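Local structure of immune protein (Enterobacter cloacae, 6D7Y) at residues Ser28-Asp33 with Ser68-Ser73; Pro81-Arg86 with Val96-Tyr101. The protein probably serves as the immunity protein that binds and neutralises the toxic C-terminal tip of CdiA, a contact-dependent growth inhibition toxin. All blocks are in the same frame, centred on the assembly; numbering follows the deposited sequence. Where two conformers were deposited one is given.

Interaction 1. Residues Ser28-Asp33 with Ser68-Ser73; sequences SDRIFD and SMEGFS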
loop_
_atom_site.group_PDB
_atom_site.type_symbol
_atom_site.label_atom_id
_atom_site.label_comp_id
_atom_site.label_asym_id
_atom_site.label_seq_id
_atom_site.Cartn_x
_atom_site.Cartn_y
_atom_site.Cartn_z
ATOM N N SER B 28 -7.740 -8.132 4.462
ATOM C CA SER B 28 -9.001 -7.580 3.958
ATOM C C SER B 28 -10.089 -8.623 3.771
ATOM O O SER B 28 -9.815 -9.822 3.660
ATOM C CB SER B 28 -8.776 -6.925 2.619
ATOM O OG SER B 28 -8.447 -7.878 1.617
ATOM N N ASP B 29 -11.329 -8.141 3.694
ATOM C CA ASP B 29 -12.483 -9.015 3.479
ATOM C C ASP B 29 -12.572 -9.428 2.018
ATOM O O ASP B 29 -12.848 -10.585 1.722
ATOM C CB ASP B 29 -13.777 -8.347 3.921
ATOM C CG ASP B 29 -13.865 -8.170 5.423
ATOM O OD1 ASP B 29 -13.021 -8.715 6.153
ATOM O OD2 ASP B 29 -14.810 -7.492 5.877
ATOM N N ARG B 30 -12.350 -8.485 1.107
ATOM C CA ARG B 30 -12.397 -8.787 -0.319
ATOM C C ARG B 30 -11.715 -7.733 -1.162
ATOM O O ARG B 30 -11.466 -6.627 -0.695
ATOM C CB ARG B 30 -13.857 -8.990 -0.780
ATOM C CG ARG B 30 -14.837 -7.935 -0.298
ATOM C CD ARG B 30 -16.252 -8.264 -0.770
ATOM N NE ARG B 30 -16.358 -8.111 -2.223
ATOM C CZ ARG B 30 -16.698 -6.983 -2.861
ATOM N NH1 ARG B 30 -16.739 -6.964 -4.192
ATOM N NH2 ARG B 30 -16.995 -5.866 -2.193
ATOM N N ILE B 31 -11.388 -8.106 -2.401
ATOM C CA ILE B 31 -10.762 -7.190 -3.349
ATOM C C ILE B 31 -11.500 -7.236 -4.655
ATOM O O ILE B 31 -12.032 -8.278 -5.053
ATOM C CB ILE B 31 -9.258 -7.447 -3.592
ATOM C CG1 ILE B 31 -8.990 -8.757 -4.334
ATOM C CG2 ILE B 31 -8.500 -7.392 -2.279
ATOM C CD1 ILE B 31 -7.520 -8.961 -4.634
ATOM N N PHE B 32 -11.510 -6.097 -5.322
ATOM C CA PHE B 32 -12.225 -5.923 -6.569
ATOM C C PHE B 32 -11.718 -4.681 -7.272
ATOM O O PHE B 32 -10.800 -4.001 -6.783
ATOM C CB PHE B 32 -13.720 -5.781 -6.273
ATOM C CG PHE B 32 -14.030 -4.700 -5.287
ATOM C CD1 PHE B 32 -13.976 -4.961 -3.926
ATOM C CD2 PHE B 32 -14.359 -3.420 -5.712
ATOM C CE1 PHE B 32 -14.243 -3.969 -3.001
ATOM C CE2 PHE B 32 -14.637 -2.422 -4.793
ATOM C CZ PHE B 32 -14.572 -2.693 -3.433
ATOM N N ASP B 33 -12.330 -4.388 -8.410
ATOM C CA ASP B 33 -11.976 -3.231 -9.234
ATOM C C ASP B 33 -10.488 -3.220 -9.629
ATOM O O ASP B 33 -9.775 -2.256 -9.391
ATOM C CB ASP B 33 -12.365 -1.918 -8.539
ATOM C CG ASP B 33 -12.255 -0.710 -9.465
ATOM O OD1 ASP B 33 -12.415 -0.870 -10.695
ATOM O OD2 ASP B 33 -12.025 0.399 -8.958
ATOM N N SER B 68 -9.260 -2.150 -5.511
ATOM C CA SER B 68 -9.972 -1.677 -4.341
ATOM C C SER B 68 -10.077 -2.846 -3.382
ATOM O O SER B 68 -10.305 -3.992 -3.795
ATOM C CB SER B 68 -11.361 -1.124 -4.694
ATOM O OG SER B 68 -11.228 0.048 -5.468
HETATM N N MSE B 69 -9.926 -2.547 -2.106
HETATM C CA MSE B 69 -9.960 -3.547 -1.069
HETATM C C MSE B 69 -11.021 -3.106 -0.121
HETATM O O MSE B 69 -11.147 -1.918 0.146
HETATM C CB MSE B 69 -8.547 -3.548 -0.455
HETATM C CG MSE B 69 -8.371 -4.501 0.715
HETATM SE SE MSE B 69 -6.459 -4.843 1.168
HETATM C CE MSE B 69 -5.964 -5.659 -0.558
ATOM N N GLU B 70 -11.844 -4.041 0.343
ATOM C CA GLU B 70 -12.871 -3.745 1.335
ATOM C C GLU B 70 -12.585 -4.485 2.627
ATOM O O GLU B 70 -12.180 -5.664 2.602
ATOM C CB GLU B 70 -14.254 -4.152 0.818
ATOM C CG GLU B 70 -15.351 -3.995 1.856
ATOM C CD GLU B 70 -16.702 -4.430 1.353
ATOM O OE1 GLU B 70 -16.938 -4.370 0.123
ATOM O OE2 GLU B 70 -17.535 -4.821 2.194
ATOM N N GLY B 71 -12.834 -3.804 3.744
ATOM C CA GLY B 71 -12.672 -4.379 5.073
ATOM C C GLY B 71 -11.228 -4.705 5.403
ATOM O O GLY B 71 -10.917 -5.834 5.750
ATOM N N PHE B 72 -10.350 -3.714 5.300
ATOM C CA PHE B 72 -8.933 -3.922 5.585
ATOM C C PHE B 72 -8.653 -3.677 7.063
ATOM O O PHE B 72 -8.856 -2.574 7.536
ATOM C CB PHE B 72 -8.072 -2.972 4.747
ATOM C CG PHE B 72 -6.605 -3.156 4.971
ATOM C CD1 PHE B 72 -5.918 -4.169 4.317
ATOM C CD2 PHE B 72 -5.911 -2.350 5.869
ATOM C CE1 PHE B 72 -4.564 -4.367 4.533
ATOM C CE2 PHE B 72 -4.553 -2.543 6.084
ATOM C CZ PHE B 72 -3.881 -3.551 5.418
ATOM N N SER B 73 -8.206 -4.706 7.787
ATOM C CA SER B 73 -7.903 -4.559 9.214
ATOM C C SER B 73 -6.429 -4.211 9.322
ATOM O O SER B 73 -5.587 -4.917 8.779
ATOM C CB SER B 73 -8.209 -5.844 9.988
ATOM O OG SER B 73 -7.427 -6.921 9.511
#

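Interaction 2. Residues Pro81-Arg86 with Val96-Tyr101; sequences PVVLLR and VGLCFY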
loop_
_atom_site.group_PDB
_atom_site.type_symbol
_atom_site.label_atom_id
_atom_site.label_comp_id
_atom_site.label_asym_id
_atom_site.label_seq_id
_atom_site.Cartn_x
_atom_site.Cartn_y
_atom_site.Cartn_z
ATOM N N PRO B 81 -13.022 0.868 6.013
ATOM C CA PRO B 81 -14.057 0.385 5.065
ATOM C C PRO B 81 -13.577 0.151 3.619
ATOM O O PRO B 81 -13.879 -0.920 3.066
ATOM C CB PRO B 81 -15.117 1.491 5.096
ATOM C CG PRO B 81 -14.937 2.160 6.416
ATOM C CD PRO B 81 -13.468 2.073 6.741
ATOM N N VAL B 82 -12.851 1.118 3.012
ATOM C CA VAL B 82 -12.367 0.941 1.626
ATOM C C VAL B 82 -10.958 1.521 1.414
ATOM O O VAL B 82 -10.720 2.683 1.723
ATOM C CB VAL B 82 -13.298 1.602 0.584
ATOM C CG1 VAL B 82 -12.828 1.242 -0.827
ATOM C CG2 VAL B 82 -14.754 1.168 0.777
ATOM N N VAL B 83 -10.074 0.730 0.815
ATOM C CA VAL B 83 -8.701 1.155 0.537
ATOM C C VAL B 83 -8.363 0.910 -0.929
ATOM O O VAL B 83 -8.820 -0.102 -1.533
ATOM C CB VAL B 83 -7.726 0.342 1.409
ATOM C CG1 VAL B 83 -6.265 0.651 1.069
ATOM C CG2 VAL B 83 -8.023 0.579 2.878
ATOM N N LEU B 84 -7.626 1.850 -1.519
ATOM C CA LEU B 84 -7.134 1.714 -2.888
ATOM C C LEU B 84 -5.679 1.234 -2.771
ATOM O O LEU B 84 -4.882 1.939 -2.213
ATOM C CB LEU B 84 -7.142 3.056 -3.616
ATOM C CG LEU B 84 -6.533 3.103 -5.031
ATOM C CD1 LEU B 84 -7.245 2.173 -6.001
ATOM C CD2 LEU B 84 -6.528 4.531 -5.568
ATOM N N LEU B 85 -5.382 0.044 -3.286
ATOM C CA LEU B 85 -4.039 -0.523 -3.263
ATOM C C LEU B 85 -3.422 -0.194 -4.594
ATOM O O LEU B 85 -4.028 -0.493 -5.648
ATOM C CB LEU B 85 -4.115 -2.022 -3.112
ATOM C CG LEU B 85 -2.808 -2.813 -3.115
ATOM C CD1 LEU B 85 -2.011 -2.469 -1.888
ATOM C CD2 LEU B 85 -3.119 -4.297 -3.169
ATOM N N ARG B 86 -2.216 0.386 -4.572
ATOM C CA ARG B 86 -1.528 0.782 -5.788
ATOM C C ARG B 86 -0.187 0.056 -5.858
ATOM O O ARG B 86 0.531 0.013 -4.866
ATOM C CB ARG B 86 -1.262 2.284 -5.775
ATOM C CG ARG B 86 -2.505 3.118 -5.629
ATOM C CD ARG B 86 -2.258 4.619 -5.638
ATOM N NE ARG B 86 -1.993 5.187 -6.968
ATOM C CZ ARG B 86 -0.856 5.752 -7.399
ATOM N NH1 ARG B 86 0.217 5.911 -6.626
ATOM N NH2 ARG B 86 -0.814 6.215 -8.644
ATOM N N VAL B 96 4.435 -0.164 -3.243
ATOM C CA VAL B 96 3.107 -0.676 -2.945
ATOM C C VAL B 96 2.498 0.384 -2.036
ATOM O O VAL B 96 3.071 0.723 -1.014
ATOM C CB VAL B 96 3.159 -2.048 -2.261
ATOM C CG1 VAL B 96 1.775 -2.491 -1.835
ATOM C CG2 VAL B 96 3.815 -3.080 -3.189
ATOM N N GLY B 97 1.347 0.951 -2.410
ATOM C CA GLY B 97 0.755 1.969 -1.600
ATOM C C GLY B 97 -0.687 1.690 -1.313
ATOM O O GLY B 97 -1.331 1.006 -2.089
ATOM N N LEU B 98 -1.142 2.182 -0.166
ATOM C CA LEU B 98 -2.541 2.059 0.282
ATOM C C LEU B 98 -3.095 3.447 0.534
ATOM O O LEU B 98 -2.577 4.164 1.399
ATOM C CB LEU B 98 -2.653 1.233 1.565
ATOM C CG LEU B 98 -2.441 -0.285 1.472
ATOM C CD1 LEU B 98 -0.998 -0.646 1.153
ATOM C CD2 LEU B 98 -2.836 -0.933 2.794
ATOM N N CYS B 99 -4.190 3.816 -0.157
ATOM C CA CYS B 99 -4.785 5.152 -0.007
ATOM C C CYS B 99 -6.186 4.959 0.548
ATOM O O CYS B 99 -6.888 4.052 0.094
ATOM C CB CYS B 99 -4.902 5.853 -1.365
ATOM S SG CYS B 99 -3.334 6.013 -2.243
ATOM N N PHE B 100 -6.564 5.800 1.506
ATOM C CA PHE B 100 -7.871 5.742 2.188
ATOM C C PHE B 100 -8.267 7.093 2.778
ATOM O O PHE B 100 -7.414 7.875 3.195
ATOM C CB PHE B 100 -7.824 4.701 3.310
ATOM C CG PHE B 100 -6.708 4.932 4.300
ATOM C CD1 PHE B 100 -5.448 4.424 4.065
ATOM C CD2 PHE B 100 -6.931 5.656 5.466
ATOM C CE1 PHE B 100 -4.415 4.639 4.971
ATOM C CE2 PHE B 100 -5.923 5.872 6.376
ATOM C CZ PHE B 100 -4.654 5.380 6.133
ATOM N N TYR B 101 -9.567 7.401 2.788
ATOM C CA TYR B 101 -10.000 8.654 3.383
ATOM C C TYR B 101 -10.209 8.496 4.884
ATOM O O TYR B 101 -10.479 7.386 5.370
ATOM C CB TYR B 101 -11.331 9.157 2.746
ATOM C CG TYR B 101 -11.178 9.666 1.340
ATOM C CD1 TYR B 101 -11.271 8.808 0.250
ATOM C CD2 TYR B 101 -10.937 11.012 1.088
ATOM C CE1 TYR B 101 -11.127 9.282 -1.056
ATOM C CE2 TYR B 101 -10.790 11.493 -0.199
ATOM C CZ TYR B 101 -10.873 10.629 -1.270
ATOM O OH TYR B 101 -10.737 11.110 -2.555
#

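Interaction 1. Residues Ser28-Asp33 with Ser68-Ser73
The Phe32 ring takes Ser68 CB over one face, displaced toward the rim, in a CH-pi contact 3.9 Å from CB to the Phe32 ring centroid and 27° off the normal. At the ring edge, in plane, sits Glu70 CB, 3.8 Å from Phe32 CE1. Phe32 CD1 in turn lies over one face of the Arg30 guanidinium, displaced toward its rim, and the guanidinium edge turns to Glu70. There Arg30 NH2 gives Glu70 OE1 a salt-bridge hydrogen bond of 2.8 Å. OE1 lies close to the guanidinium plane, but NH2 approaches from above the carboxylate plane, the two planes being 86° apart. The torsions bring these groups together: Arg30 CG and Phe32 CG are both tucked in between the backbone N and the carbonyl carbon, and the Arg30 chain bends at chi3 (-69°), whereas Glu70 reaches out extended beyond CG. Beneath this layer the backbones pair as antiparallel strands, with Arg30-Glu70 and Phe32-Ser68 as hydrogen-bonded pairs and Ile31-Met69 as a non-hydrogen-bonded pair. Asp29 and Arg30 both face Glu70, a classic beta bulge, and Glu70 O accepts from Asp29 N (2.8 Å) as well as from Arg30 N (3.2 Å). The reverse bond, from Glu70 N to Arg30 O, is nearly straight. Gly71, with positive phi, lies at the corner where the chain leaves this pairing, and its O receives a weak bond from Asp29 N. On the opposite, buried face, Ile31 and selenomethionine Met69 run side by side, Ile31 CG2 meeting Met69 CE at 3.5 Å, while Met69 also touches Ile24 of helix 17-25. Ser28 OG is hydrogen-bonded to Glu25 O, and Asp29 OD1 forms a salt bridge with Lys79, which probably eases the proximity of Asp29 to the like-charged Glu70.

Interaction 2. Residues Pro81-Arg86 with Val96-Tyr101
Val83, Leu85, Val96, Leu98 and Phe100 make the tight side of this antiparallel pairing, an apolar layer on the inner face of the beta hairpin formed by strands 78-90 and 93-102. Leu85 and Leu98, a non-hydrogen-bonded pair, run alongside each other, pointing the same way, with Leu85 CD1 against Leu98 CD1 at 3.7 Å. The same Leu85 CD1 also touches Val96 CG1 (3.8 Å). Val83 crosses Leu98 obliquely, its CG1, anti to the backbone N (chi1 175°), resting 3.7 Å from Leu98 CB. Helix 17-25 packs on Leu85 and Val96, helix 105-126 on Leu98 and Phe100. The other face borders solvent, with Leu84 and Arg86 partly exposed though Cys99 is buried, and fewer side-chain contacts cross it: Leu84 CB and Cys99 CB stand 4.2 Å apart, and Arg86 CD passes 3.8 Å from Cys99 SG before the chain, bent at chi3 (76°), carries the guanidinium off from strand 96-101. Between the two faces, the hydrogen-bonded pairs Leu84-Cys99 and Arg86-Gly97 each exchange two bonds, the shortest from Arg86 N to Gly97 O (2.7 Å). No side-chain hydrogen bond joins the segments, so main-chain bonds set the register while apolar contacts fill the buried side.

In the fold
Interactions 1 and 2 lie in one antiparallel sheet, their centres about 9 Å apart, and follow each other in series along the chain. From one edge of the sheet inward the order begins 30-36, 63-75, 78-90, 93-102, so interaction 1 pairs an outermost strand with its neighbour and interaction 2 joins the next two. Strands 63-75 and 78-90 bridge them, with probable hydrogen bonds from Met69 N to Val83 O (2.7 Å) and from Gly71 N to Pro81 O (3.1 Å). Helix 17-25 packs on both, its Ile24 touching Met69, Phe72 and Val96. The two contacts thus form one continuous piece of sheet, running from a partly buried edge to the buried interior.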